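Local coordinates for lipoprotein (Colwellia psychrerythraea, PDB 3O0Y) that is a putative lipoprotein of unknown function whose DUF885 family belongs to a clan of metallopeptidase-like proteins, at residues Y466-Y476 against H584-M595. Numbering follows the deposited sequence.
Sequences YNAYTEGWALY and HDVVLLNGAVPM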
loop_
_atom_site.group_PDB
_atom_site.type_symbol
_atom_site.label_atom_id
_atom_site.label_comp_id
_atom_site.label_asym_id
_atom_site.label_seq_id
_atom_site.Cartn_x
_atom_site.Cartn_y
_atom_site.Cartn_z
ATOM N N TYR A 466 6.880 6.219 2.366
ATOM C CA TYR A 466 7.472 6.675 1.118
ATOM C C TYR A 466 7.212 5.618 -0.004
ATOM O O TYR A 466 7.891 4.603 -0.095
ATOM C CB TYR A 466 8.967 6.885 1.313
ATOM C CG TYR A 466 9.255 8.167 2.026
ATOM C CD1 TYR A 466 9.048 9.385 1.378
ATOM C CD2 TYR A 466 9.676 8.191 3.357
ATOM C CE1 TYR A 466 9.242 10.597 2.062
ATOM C CE2 TYR A 466 9.868 9.407 3.996
ATOM C CZ TYR A 466 9.681 10.559 3.363
ATOM O OH TYR A 466 9.930 11.776 4.022
ATOM N N ASN A 467 6.269 5.885 -0.845
ATOM C CA ASN A 467 5.844 4.916 -1.872
ATOM C C ASN A 467 6.972 4.490 -2.824
ATOM O O ASN A 467 7.070 3.306 -3.167
ATOM C CB ASN A 467 4.675 5.573 -2.668
ATOM C CG ASN A 467 3.974 4.644 -3.591
ATOM O OD1 ASN A 467 3.347 3.676 -3.169
ATOM N ND2 ASN A 467 3.986 4.987 -4.876
ATOM N N ALA A 468 7.792 5.436 -3.317
ATOM C CA ALA A 468 8.828 5.114 -4.276
ATOM C C ALA A 468 9.888 4.259 -3.609
ATOM O O ALA A 468 10.310 3.250 -4.159
ATOM C CB ALA A 468 9.411 6.372 -4.899
ATOM N N TYR A 469 10.214 4.582 -2.389
ATOM C CA TYR A 469 11.164 3.742 -1.625
ATOM C C TYR A 469 10.611 2.333 -1.418
ATOM O O TYR A 469 11.305 1.330 -1.609
ATOM C CB TYR A 469 11.529 4.395 -0.282
ATOM C CG TYR A 469 12.453 3.557 0.552
ATOM C CD1 TYR A 469 13.790 3.775 0.611
ATOM C CD2 TYR A 469 11.910 2.568 1.340
ATOM C CE1 TYR A 469 14.610 2.988 1.397
ATOM C CE2 TYR A 469 12.722 1.738 2.085
ATOM C CZ TYR A 469 14.039 1.980 2.154
ATOM O OH TYR A 469 14.854 1.170 2.954
ATOM N N THR A 470 9.416 2.272 -0.884
ATOM C CA THR A 470 8.775 1.054 -0.413
ATOM C C THR A 470 8.462 0.124 -1.584
ATOM O O THR A 470 8.849 -1.056 -1.514
ATOM C CB THR A 470 7.535 1.318 0.481
ATOM O OG1 THR A 470 7.937 2.189 1.555
ATOM C CG2 THR A 470 7.004 -0.048 1.053
ATOM N N GLU A 471 7.829 0.613 -2.633
ATOM C CA GLU A 471 7.538 -0.194 -3.762
ATOM C C GLU A 471 8.767 -0.421 -4.618
ATOM O O GLU A 471 8.910 -1.553 -5.136
ATOM C CB GLU A 471 6.432 0.471 -4.586
ATOM C CG GLU A 471 5.198 0.709 -3.789
ATOM C CD GLU A 471 4.583 -0.562 -3.112
ATOM O OE1 GLU A 471 4.987 -1.749 -3.366
ATOM O OE2 GLU A 471 3.719 -0.329 -2.234
ATOM N N GLY A 472 9.651 0.581 -4.760
ATOM C CA GLY A 472 10.842 0.408 -5.499
ATOM C C GLY A 472 11.759 -0.627 -4.859
ATOM O O GLY A 472 12.360 -1.464 -5.573
ATOM N N TRP A 473 11.815 -0.638 -3.525
ATOM C CA TRP A 473 12.622 -1.643 -2.818
ATOM C C TRP A 473 12.112 -3.056 -3.156
ATOM O O TRP A 473 12.906 -3.957 -3.425
ATOM C CB TRP A 473 12.571 -1.427 -1.281
ATOM C CG TRP A 473 13.190 -2.676 -0.603
ATOM C CD1 TRP A 473 12.530 -3.741 -0.147
ATOM C CD2 TRP A 473 14.579 -3.049 -0.665
ATOM N NE1 TRP A 473 13.417 -4.746 0.155
ATOM C CE2 TRP A 473 14.679 -4.327 -0.139
ATOM C CE3 TRP A 473 15.726 -2.381 -1.015
ATOM C CZ2 TRP A 473 15.902 -4.986 -0.045
ATOM C CZ3 TRP A 473 16.938 -3.031 -0.937
ATOM C CH2 TRP A 473 17.014 -4.280 -0.394
ATOM N N ALA A 474 10.803 -3.255 -3.079
ATOM C CA ALA A 474 10.268 -4.616 -3.239
ATOM C C ALA A 474 10.508 -5.100 -4.668
ATOM O O ALA A 474 10.886 -6.236 -4.876
ATOM C CB ALA A 474 8.780 -4.692 -2.868
ATOM N N LEU A 475 10.350 -4.215 -5.664
ATOM C CA LEU A 475 10.670 -4.598 -7.046
ATOM C C LEU A 475 12.163 -4.871 -7.255
ATOM O O LEU A 475 12.549 -5.873 -7.923
ATOM C CB LEU A 475 10.116 -3.503 -8.009
ATOM C CG LEU A 475 10.076 -3.784 -9.491
ATOM C CD1 LEU A 475 9.264 -5.091 -9.777
ATOM C CD2 LEU A 475 9.560 -2.525 -10.245
ATOM N N TYR A 476 13.043 -4.050 -6.624
ATOM C CA TYR A 476 14.483 -4.325 -6.608
ATOM C C TYR A 476 14.780 -5.687 -5.999
ATOM O O TYR A 476 15.609 -6.406 -6.565
ATOM C CB TYR A 476 15.238 -3.194 -5.898
ATOM C CG TYR A 476 16.655 -3.518 -5.562
ATOM C CD1 TYR A 476 17.666 -3.336 -6.481
ATOM C CD2 TYR A 476 17.001 -3.940 -4.314
ATOM C CE1 TYR A 476 19.009 -3.710 -6.167
ATOM C CE2 TYR A 476 18.321 -4.300 -3.992
ATOM C CZ TYR A 476 19.327 -4.117 -4.899
ATOM O OH TYR A 476 20.634 -4.577 -4.561
ATOM N N HIS A 584 23.176 -2.997 0.901
ATOM C CA HIS A 584 21.868 -3.301 1.476
ATOM C C HIS A 584 21.674 -2.707 2.876
ATOM O O HIS A 584 20.585 -2.293 3.213
ATOM C CB HIS A 584 21.601 -4.817 1.456
ATOM C CG HIS A 584 21.340 -5.369 0.076
ATOM N ND1 HIS A 584 21.605 -6.662 -0.288
ATOM C CD2 HIS A 584 20.974 -4.726 -1.065
ATOM C CE1 HIS A 584 21.296 -6.823 -1.568
ATOM N NE2 HIS A 584 20.927 -5.657 -2.068
ATOM N N ASP A 585 22.698 -2.676 3.682
ATOM C CA ASP A 585 22.585 -2.109 5.009
ATOM C C ASP A 585 22.344 -0.593 4.895
ATOM O O ASP A 585 21.485 -0.045 5.608
ATOM C CB ASP A 585 23.804 -2.344 5.827
ATOM C CG ASP A 585 23.961 -3.794 6.315
ATOM O OD1 ASP A 585 23.007 -4.617 6.320
ATOM O OD2 ASP A 585 25.079 -4.049 6.817
ATOM N N VAL A 586 23.035 0.077 3.961
ATOM C CA VAL A 586 22.780 1.526 3.787
ATOM C C VAL A 586 21.374 1.775 3.293
ATOM O O VAL A 586 20.699 2.751 3.745
ATOM C CB VAL A 586 23.807 2.149 2.744
ATOM C CG1 VAL A 586 23.459 3.670 2.474
ATOM C CG2 VAL A 586 25.210 1.962 3.210
ATOM N N VAL A 587 20.864 0.932 2.403
ATOM C CA VAL A 587 19.536 1.166 1.868
ATOM C C VAL A 587 18.414 0.897 2.913
ATOM O O VAL A 587 17.438 1.609 3.018
ATOM C CB VAL A 587 19.297 0.343 0.591
ATOM C CG1 VAL A 587 17.819 0.456 0.074
ATOM C CG2 VAL A 587 20.264 0.812 -0.483
ATOM N N LEU A 588 18.582 -0.170 3.663
ATOM C CA LEU A 588 17.497 -0.650 4.526
ATOM C C LEU A 588 17.550 -0.116 5.959
ATOM O O LEU A 588 16.501 0.019 6.606
ATOM C CB LEU A 588 17.549 -2.188 4.573
ATOM C CG LEU A 588 17.181 -2.932 3.276
ATOM C CD1 LEU A 588 17.416 -4.421 3.414
ATOM C CD2 LEU A 588 15.711 -2.654 2.984
ATOM N N LEU A 589 18.747 -0.013 6.526
ATOM C CA LEU A 589 18.820 0.211 7.985
ATOM C C LEU A 589 18.581 1.639 8.394
ATOM O O LEU A 589 18.524 1.961 9.594
ATOM C CB LEU A 589 20.116 -0.354 8.589
ATOM C CG LEU A 589 20.418 -1.870 8.419
ATOM C CD1 LEU A 589 21.788 -2.277 9.077
ATOM C CD2 LEU A 589 19.197 -2.748 8.893
ATOM N N ASN A 590 18.501 2.540 7.416
ATOM C CA ASN A 590 18.128 3.905 7.663
ATOM C C ASN A 590 16.657 4.197 7.400
ATOM O O ASN A 590 16.225 5.340 7.506
ATOM C CB ASN A 590 19.065 4.855 6.876
ATOM C CG ASN A 590 20.544 4.618 7.218
ATOM O OD1 ASN A 590 20.926 4.855 8.361
ATOM N ND2 ASN A 590 21.340 4.146 6.296
ATOM N N GLY A 591 15.863 3.170 7.147
ATOM C CA GLY A 591 14.416 3.323 7.026
ATOM C C GLY A 591 13.993 3.816 5.657
ATOM O O GLY A 591 14.802 4.210 4.834
ATOM N N ALA A 592 12.688 3.871 5.460
ATOM C CA ALA A 592 12.104 4.407 4.257
ATOM C C ALA A 592 12.315 5.913 4.231
ATOM O O ALA A 592 12.043 6.615 5.213
ATOM C CB ALA A 592 10.542 4.073 4.189
ATOM N N VAL A 593 12.830 6.405 3.120
ATOM C CA VAL A 593 13.281 7.820 2.999
ATOM C C VAL A 593 13.026 8.307 1.555
ATOM O O VAL A 593 12.898 7.529 0.634
ATOM C CB VAL A 593 14.788 7.945 3.315
ATOM C CG1 VAL A 593 15.103 7.740 4.856
ATOM C CG2 VAL A 593 15.628 6.883 2.465
ATOM N N PRO A 594 13.006 9.623 1.348
ATOM C CA PRO A 594 13.055 10.175 -0.002
ATOM C C PRO A 594 14.327 9.800 -0.675
ATOM O O PRO A 594 15.360 9.559 -0.018
ATOM C CB PRO A 594 13.002 11.689 0.231
ATOM C CG PRO A 594 12.748 11.904 1.635
ATOM C CD PRO A 594 13.048 10.668 2.388
ATOM N N MET A 595 14.270 9.660 -1.989
ATOM C CA MET A 595 15.451 9.408 -2.771
ATOM C C MET A 595 16.638 10.322 -2.494
ATOM O O MET A 595 17.791 9.868 -2.500
ATOM C CB MET A 595 15.112 9.289 -4.266
ATOM C CG MET A 595 14.212 7.951 -4.632
ATOM S SD MET A 595 14.876 6.291 -4.294
ATOM C CE MET A 595 13.997 6.031 -2.704
HETATM O O HOH W 1 11.000 7.625 -1.580
HETATM O O HOH W 2 13.838 0.202 5.682
#
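Y469, W473 and Y476 make a buried, largely aromatic contact between helix 467-476 and helix 584-588 with the loop after it, on which Y466 and Y469 pack, in this mainly helical chain. The two helix segments run roughly antiparallel (148°) but stay 12.7 Å apart at their axes, a gap bridged by the rings. Y469 has the largest share of it. With CG anti to the backbone N (chi1 178°), its ring extends across the loop, A592 CA lying over one face in a CH-pi contact 3.5 Å from the centroid, and M595 CE meeting CB at the near edge. Its hydroxyl donates to V587 O (OH to O 2.6 Å), approaching from above the carbonyl plane; a water that donates to both this OH and L588 O fastens it further. This bond ties the ring to a backbone carbonyl just ahead of the type I turn L588-G591. One turn along, W473 lays a face of its six-membered ring under L588 CD2, 3.7 Å from the centroid, while V587 CG1 comes obliquely to CE3. W473, Y476 and H584 form an aromatic cluster: the edge of the indole points at the face of H584 in an offset edge-to-face pair, planes at 88°, and beyond it Y476 OH and H584 NE2 share a hydrogen bond of 2.7 Å, at the edge of both rings, near their planes. At the other end, P594 CD sits over the Y466 ring, 3.8 Å from its centroid. Around this contact, helix 444-452 packs against T470 and W473, whose NE1 bonds P442 O; F378 stacks on H584; and helix 555-574 touches L475, Y476 and M595, its R567 bonding Y476 OH.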